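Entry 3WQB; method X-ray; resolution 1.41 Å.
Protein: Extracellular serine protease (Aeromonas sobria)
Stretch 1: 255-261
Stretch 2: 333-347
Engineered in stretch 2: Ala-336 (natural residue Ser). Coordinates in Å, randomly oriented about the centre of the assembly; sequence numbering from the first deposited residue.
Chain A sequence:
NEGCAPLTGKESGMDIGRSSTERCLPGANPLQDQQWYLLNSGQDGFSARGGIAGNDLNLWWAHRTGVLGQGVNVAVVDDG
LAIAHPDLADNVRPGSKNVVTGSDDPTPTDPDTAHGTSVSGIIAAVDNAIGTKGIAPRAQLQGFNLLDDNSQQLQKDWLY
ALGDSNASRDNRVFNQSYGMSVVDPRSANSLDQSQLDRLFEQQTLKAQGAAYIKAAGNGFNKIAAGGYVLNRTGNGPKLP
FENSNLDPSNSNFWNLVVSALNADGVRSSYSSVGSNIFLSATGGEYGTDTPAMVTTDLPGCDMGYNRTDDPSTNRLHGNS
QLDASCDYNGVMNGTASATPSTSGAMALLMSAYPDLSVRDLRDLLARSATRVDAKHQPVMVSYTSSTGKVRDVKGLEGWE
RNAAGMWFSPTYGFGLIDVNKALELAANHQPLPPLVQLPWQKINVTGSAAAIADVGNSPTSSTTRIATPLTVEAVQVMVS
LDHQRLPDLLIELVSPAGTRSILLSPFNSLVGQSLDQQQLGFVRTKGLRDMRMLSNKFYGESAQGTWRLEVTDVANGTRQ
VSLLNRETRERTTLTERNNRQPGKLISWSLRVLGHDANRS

Stretch 1 (255-261) NLVVSAL
Stretch 2 (333-347) NGTASATPSTSGAMA

A strand, 255-261, lies across a helix, 335-347, with the axes 6.8 Å apart at closest approach and their N-to-C directions 114° apart. No hydrogen bond joins the two; the contact is packing alone, burying 355 Å² in total. Two pairs set the register: Val-258 CA to Thr-339 CA at 6.3 Å and Ala-260 CA to Thr-335 CA at 5.1 Å.

The strand is extended (phi/psi Leu-256 -88/107, Val-258 -124/139, Ser-259 -96/166, Ala-260 -105/139), and alternation sends Leu-256, Val-258 and Ala-260 toward the helix while Val-257, Ser-259 and Leu-261 point away. Leu-256 (chi1 t, chi2 t) reaches furthest along the helix: Leu-256 CD1 lies 3.8 Å from Met-346 CE, a methyl-to-methyl contact made with Met-346 in t, p, p. Val-258 (m) is the most covered residue. Val-258 CG2 lies 3.8 Å from Ala-338 CB and 3.6 Å from Thr-339 OG1, and Val-258 CG1 lies 3.4 Å from Thr-342 OG1. Both hydroxyls lie against these methyls with their protons already given to the helix: Thr-339 OG1 (chi1 m) donates to Thr-335 O at 2.8 Å, and Thr-342 OG1 (m) to Ala-338 O at 2.9 Å. Ser-259 contributes backbone, Ser-259 O lying 3.4 Å from Ala-338 CB. At Ala-260 the backbones draw close over small groups: Ala-260 CB sits 4.1 Å from Ala-338 CB and 3.9 Å from Thr-335 CG2, with Thr-335 in p.

Gly-334 (88/173) is the N-cap residue; a CB there would jam against the preceding carbonyl. Gly-334 O accepts from Ser-337 N at 2.9 Å. The helix opens with Thr-335 at -62/-18 and Ala-336 at -68/-14, kinks at Pro-340, whose N cannot donate to the turn before, and from Thr-342 to Met-346 holds phi -57 to -74, psi -41 to -46. Engineered Ala-336 points away from the strand and makes no contact with it.

The rule is small residues where backbones approach, longer side chains where they diverge.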

# COMPACT_ATOMS: atom_id res chain seq x y z
N ASN A 255 0.94 -2.20 -8.15
CA ASN A 255 1.03 -1.19 -7.11
C ASN A 255 2.48 -0.81 -6.85
O ASN A 255 3.31 -1.70 -6.58
CB ASN A 255 0.42 -1.71 -5.82
CG ASN A 255 -1.07 -1.60 -5.79
OD1 ASN A 255 -1.63 -0.65 -6.35
ND2 ASN A 255 -1.74 -2.55 -5.14
N LEU A 256 2.76 0.49 -6.92
CA LEU A 256 4.02 1.03 -6.44
C LEU A 256 3.80 1.34 -4.96
O LEU A 256 3.09 2.30 -4.62
CB LEU A 256 4.38 2.30 -7.22
CG LEU A 256 5.81 2.86 -7.09
CD1 LEU A 256 6.08 3.91 -8.14
CD2 LEU A 256 6.03 3.43 -5.70
N VAL A 257 4.40 0.53 -4.09
CA VAL A 257 4.14 0.61 -2.65
C VAL A 257 5.15 1.53 -1.97
O VAL A 257 6.36 1.42 -2.22
CB VAL A 257 4.12 -0.78 -1.99
CG1 VAL A 257 3.74 -0.68 -0.53
CG2 VAL A 257 3.14 -1.71 -2.70
N VAL A 258 4.66 2.46 -1.14
CA VAL A 258 5.53 3.48 -0.54
C VAL A 258 5.49 3.51 0.97
O VAL A 258 4.43 3.38 1.58
CB VAL A 258 5.26 4.90 -1.10
CG1 VAL A 258 5.46 4.93 -2.60
CG2 VAL A 258 3.87 5.37 -0.75
N SER A 259 6.67 3.69 1.55
CA SER A 259 6.79 3.95 2.98
C SER A 259 6.89 5.45 3.25
O SER A 259 7.12 6.25 2.33
CB SER A 259 8.02 3.24 3.53
OG SER A 259 9.21 3.74 2.95
N ALA A 260 6.70 5.84 4.51
CA ALA A 260 6.67 7.24 4.89
C ALA A 260 7.96 7.65 5.59
O ALA A 260 8.48 6.93 6.46
CB ALA A 260 5.49 7.52 5.80
N LEU A 261 8.42 8.85 5.23
CA LEU A 261 9.60 9.49 5.82
C LEU A 261 9.17 10.74 6.59
O LEU A 261 8.25 11.45 6.18
CB LEU A 261 10.55 9.92 4.68
CG LEU A 261 11.90 10.50 5.11
CD1 LEU A 261 13.01 9.51 4.79
CD2 LEU A 261 12.15 11.85 4.46
N ASN A 333 -0.95 13.00 7.65
CA ASN A 333 0.26 12.22 7.82
C ASN A 333 0.10 10.82 7.23
O ASN A 333 -0.80 10.57 6.43
CB ASN A 333 0.62 12.14 9.31
CG ASN A 333 -0.37 11.32 10.10
OD1 ASN A 333 -1.42 10.94 9.59
ND2 ASN A 333 -0.04 11.03 11.36
N GLY A 334 0.99 9.91 7.61
CA GLY A 334 0.84 8.51 7.29
C GLY A 334 1.44 8.11 5.96
O GLY A 334 1.91 8.94 5.17
N THR A 335 1.44 6.80 5.73
CA THR A 335 1.72 6.34 4.38
C THR A 335 0.63 6.86 3.44
O THR A 335 0.85 6.93 2.22
CB THR A 335 1.93 4.82 4.30
OG1 THR A 335 0.82 4.12 4.87
CG2 THR A 335 3.23 4.43 4.99
N ALA A 336 -0.51 7.29 3.99
CA ALA A 336 -1.53 7.99 3.17
C ALA A 336 -1.08 9.35 2.68
O ALA A 336 -1.75 9.92 1.81
CB ALA A 336 -2.82 8.16 3.89
N SER A 337 -0.01 9.90 3.25
CA SER A 337 0.63 11.12 2.76
C SER A 337 1.83 10.82 1.86
O SER A 337 2.10 11.56 0.92
CB SER A 337 1.05 12.00 3.94
OG SER A 337 -0.09 12.58 4.54
N ALA A 338 2.55 9.74 2.16
CA ALA A 338 3.63 9.29 1.29
C ALA A 338 3.09 8.94 -0.10
O ALA A 338 3.75 9.19 -1.12
CB ALA A 338 4.34 8.11 1.90
N THR A 339 1.88 8.40 -0.12
CA THR A 339 1.24 7.98 -1.36
C THR A 339 0.99 9.18 -2.30
O THR A 339 1.47 9.15 -3.44
CB THR A 339 -0.02 7.12 -1.06
OG1 THR A 339 0.39 5.95 -0.34
CG2 THR A 339 -0.70 6.69 -2.34
N PRO A 340 0.28 10.24 -1.84
CA PRO A 340 0.10 11.40 -2.73
C PRO A 340 1.40 12.16 -3.00
O PRO A 340 1.52 12.80 -4.03
CB PRO A 340 -0.91 12.29 -1.98
CG PRO A 340 -0.81 11.85 -0.54
CD PRO A 340 -0.57 10.36 -0.64
N SER A 341 2.36 12.09 -2.08
CA SER A 341 3.69 12.64 -2.37
C SER A 341 4.30 11.98 -3.61
O SER A 341 4.88 12.65 -4.45
CB SER A 341 4.61 12.51 -1.16
OG SER A 341 4.14 13.32 -0.09
N THR A 342 4.13 10.67 -3.70
CA THR A 342 4.60 9.89 -4.84
C THR A 342 3.72 10.12 -6.08
O THR A 342 4.25 10.25 -7.18
CB THR A 342 4.68 8.40 -4.46
OG1 THR A 342 5.51 8.27 -3.30
CG2 THR A 342 5.25 7.56 -5.59
N SER A 343 2.40 10.18 -5.90
CA SER A 343 1.48 10.50 -7.00
C SER A 343 1.83 11.83 -7.63
O SER A 343 1.87 11.96 -8.85
CB SER A 343 0.03 10.51 -6.50
OG SER A 343 -0.37 9.21 -6.12
N GLY A 344 2.09 12.83 -6.80
CA GLY A 344 2.51 14.15 -7.27
C GLY A 344 3.84 14.09 -8.01
O GLY A 344 3.97 14.67 -9.09
N ALA A 345 4.81 13.37 -7.45
CA ALA A 345 6.12 13.21 -8.10
C ALA A 345 5.97 12.56 -9.47
O ALA A 345 6.57 13.00 -10.46
CB ALA A 345 7.06 12.39 -7.22
N MET A 346 5.17 11.50 -9.52
CA MET A 346 4.85 10.82 -10.76
C MET A 346 4.22 11.77 -11.77
O MET A 346 4.59 11.78 -12.94
CB MET A 346 3.91 9.65 -10.47
CG MET A 346 3.72 8.69 -11.62
SD MET A 346 5.22 7.76 -12.04
CE MET A 346 5.38 6.57 -10.72
N ALA A 347 3.26 12.59 -11.31
CA ALA A 347 2.60 13.54 -12.20
C ALA A 347 3.60 14.56 -12.75
O ALA A 347 3.52 14.94 -13.93
CB ALA A 347 1.46 14.24 -11.49